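Protein-L-isoaspartate(D-aspartate) O-methyltransferase (Sulfolobus tokodaii, PDB 1VBF) probably methylates L-isoaspartyl residues of damaged proteins, using S-adenosyl-L-methionine as methyl donor, as a step in their repair or degradation. Local coordinates at residues 75-80 with 136-141. Residues are numbered along the deposited sequence; the frame is centred on the assembly and turned at random.
Sequences LEIGTG and DRVVVW
Glu76 lays its side chain against the pyrrole edge of the Trp141 indole: CG lies in the ring plane, 3.8 Å from Trp141 NE1, and OE2 takes a weak, bent hydrogen bond from NE1 (3.3 Å). Carboxylate and ring planes stand 73° apart. CG of Glu76 is anti to the backbone N (chi1 172°) and the chain runs on extended, which lifts the acid off the sheet face beside the ring. OE1 has the firmer hold, through the hydroxyls of Ser97 and Thr85, and OE2 adds the weak bond to the indole. An alanine here would remove the carboxylate and would probably leave the indole N-H and the Thr85 hydroxyl without this partner, Ser97 with Thr79 still at hand, and open a gap beside the ring. Val139 CG1 lies 3.7 Å over one face of the indole, nearer its border than its centre, and Tyr84 also stacks with Trp141. On the opposite face of the sheet Leu75 and Val138 lie side by side, CB to CG2 3.8 Å, as do Ile77 and Val140, CB to CG1 3.8 Å; Met161 of the next strand touches both valines. Between these layers four backbone bonds pair the strands in parallel: Leu75 N to Arg137 O, Val139 N to Leu75 O, Ile77 N to Val139 O (2.8 Å), and Trp141 N to Ile77 O. Beyond Ile77 the chain turns at Gly78, at a positive phi that suits a residue without a side chain. Adjacent parallel central strands, one running into a glycine-rich loop, here Gly78-Thr79-Gly80, are characteristic of the Rossmann-like fold of S-adenosylmethionine-dependent methyltransferases, in which this loop typically borders the cofactor site.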
loop_
_atom_site.group_PDB
_atom_site.type_symbol
_atom_site.label_atom_id
_atom_site.label_comp_id
_atom_site.label_asym_id
_atom_site.label_seq_id
_atom_site.Cartn_x
_atom_site.Cartn_y
_atom_site.Cartn_z
ATOM N N LEU B 75 -9.358 -2.506 -39.830
ATOM C CA LEU B 75 -8.147 -1.825 -39.387
ATOM C C LEU B 75 -7.693 -2.528 -38.104
ATOM O O LEU B 75 -8.496 -2.698 -37.183
ATOM C CB LEU B 75 -8.434 -0.349 -39.093
ATOM C CG LEU B 75 -7.283 0.388 -38.396
ATOM C CD1 LEU B 75 -6.146 0.587 -39.372
ATOM C CD2 LEU B 75 -7.751 1.727 -37.859
ATOM N N GLU B 76 -6.429 -2.942 -38.049
ATOM C CA GLU B 76 -5.864 -3.617 -36.879
ATOM C C GLU B 76 -4.686 -2.834 -36.294
ATOM O O GLU B 76 -3.660 -2.693 -36.965
ATOM C CB GLU B 76 -5.349 -5.013 -37.253
ATOM C CG GLU B 76 -4.575 -5.690 -36.131
ATOM C CD GLU B 76 -3.846 -6.948 -36.563
ATOM O OE1 GLU B 76 -2.879 -6.838 -37.340
ATOM O OE2 GLU B 76 -4.230 -8.054 -36.122
ATOM N N ILE B 77 -4.812 -2.359 -35.050
ATOM C CA ILE B 77 -3.729 -1.605 -34.414
ATOM C C ILE B 77 -2.815 -2.499 -33.564
ATOM O O ILE B 77 -3.166 -2.864 -32.446
ATOM C CB ILE B 77 -4.258 -0.488 -33.491
ATOM C CG1 ILE B 77 -5.348 0.347 -34.185
ATOM C CG2 ILE B 77 -3.096 0.385 -33.053
ATOM C CD1 ILE B 77 -4.948 1.031 -35.472
ATOM N N GLY B 78 -1.648 -2.845 -34.100
ATOM C CA GLY B 78 -0.703 -3.676 -33.380
ATOM C C GLY B 78 -0.428 -5.013 -34.051
ATOM O O GLY B 78 -0.670 -6.074 -33.478
ATOM N N THR B 79 0.113 -4.978 -35.260
ATOM C CA THR B 79 0.393 -6.194 -36.020
ATOM C C THR B 79 1.071 -7.303 -35.228
ATOM O O THR B 79 0.635 -8.453 -35.263
ATOM C CB THR B 79 1.254 -5.876 -37.276
ATOM O OG1 THR B 79 0.595 -4.862 -38.042
ATOM C CG2 THR B 79 1.430 -7.114 -38.149
ATOM N N GLY B 80 2.132 -6.969 -34.513
ATOM C CA GLY B 80 2.812 -7.990 -33.749
ATOM C C GLY B 80 3.353 -9.077 -34.656
ATOM O O GLY B 80 3.937 -8.765 -35.690
ATOM N N ASP B 136 -14.723 -1.135 -41.413
ATOM C CA ASP B 136 -15.907 -1.802 -40.889
ATOM C C ASP B 136 -15.660 -2.199 -39.446
ATOM O O ASP B 136 -16.557 -2.140 -38.615
ATOM C CB ASP B 136 -16.222 -3.059 -41.711
ATOM C CG ASP B 136 -16.777 -2.731 -43.091
ATOM O OD1 ASP B 136 -18.005 -2.473 -43.180
ATOM O OD2 ASP B 136 -15.977 -2.716 -44.070
ATOM N N ARG B 137 -14.421 -2.570 -39.154
ATOM C CA ARG B 137 -14.045 -3.023 -37.834
ATOM C C ARG B 137 -12.644 -2.540 -37.494
ATOM O O ARG B 137 -11.836 -2.254 -38.388
ATOM C CB ARG B 137 -14.032 -4.557 -37.811
ATOM C CG ARG B 137 -15.276 -5.247 -38.337
ATOM C CD ARG B 137 -16.378 -5.254 -37.316
ATOM N NE ARG B 137 -17.638 -4.802 -37.885
ATOM C CZ ARG B 137 -18.729 -5.544 -37.922
ATOM N NH1 ARG B 137 -18.677 -6.761 -37.419
ATOM N NH2 ARG B 137 -19.857 -5.070 -38.439
ATOM N N VAL B 138 -12.360 -2.483 -36.191
ATOM C CA VAL B 138 -11.051 -2.111 -35.686
ATOM C C VAL B 138 -10.746 -2.917 -34.420
ATOM O O VAL B 138 -11.593 -3.041 -33.536
ATOM C CB VAL B 138 -10.977 -0.632 -35.323
ATOM C CG1 VAL B 138 -9.616 -0.345 -34.743
ATOM C CG2 VAL B 138 -11.242 0.227 -36.535
ATOM N N VAL B 139 -9.546 -3.481 -34.339
ATOM C CA VAL B 139 -9.130 -4.244 -33.167
ATOM C C VAL B 139 -7.841 -3.621 -32.689
ATOM O O VAL B 139 -6.965 -3.341 -33.501
ATOM C CB VAL B 139 -8.746 -5.673 -33.497
ATOM C CG1 VAL B 139 -8.978 -6.575 -32.280
ATOM C CG2 VAL B 139 -9.472 -6.120 -34.704
ATOM N N VAL B 140 -7.693 -3.423 -31.385
ATOM C CA VAL B 140 -6.452 -2.842 -30.871
ATOM C C VAL B 140 -5.890 -3.875 -29.920
ATOM O O VAL B 140 -6.638 -4.414 -29.145
ATOM C CB VAL B 140 -6.747 -1.504 -30.150
ATOM C CG1 VAL B 140 -5.451 -0.717 -29.931
ATOM C CG2 VAL B 140 -7.738 -0.699 -30.981
ATOM N N TRP B 141 -4.595 -4.162 -29.983
ATOM C CA TRP B 141 -4.002 -5.179 -29.122
ATOM C C TRP B 141 -3.137 -4.610 -28.021
ATOM O O TRP B 141 -2.119 -5.191 -27.635
ATOM C CB TRP B 141 -3.171 -6.181 -29.937
ATOM C CG TRP B 141 -3.963 -6.959 -30.955
ATOM C CD1 TRP B 141 -3.981 -6.749 -32.297
ATOM C CD2 TRP B 141 -4.919 -8.012 -30.704
ATOM N NE1 TRP B 141 -4.884 -7.583 -32.902
ATOM C CE2 TRP B 141 -5.474 -8.369 -31.959
ATOM C CE3 TRP B 141 -5.359 -8.677 -29.550
ATOM C CZ2 TRP B 141 -6.452 -9.371 -32.095
ATOM C CZ3 TRP B 141 -6.346 -9.684 -29.692
ATOM C CH2 TRP B 141 -6.874 -10.011 -30.955
#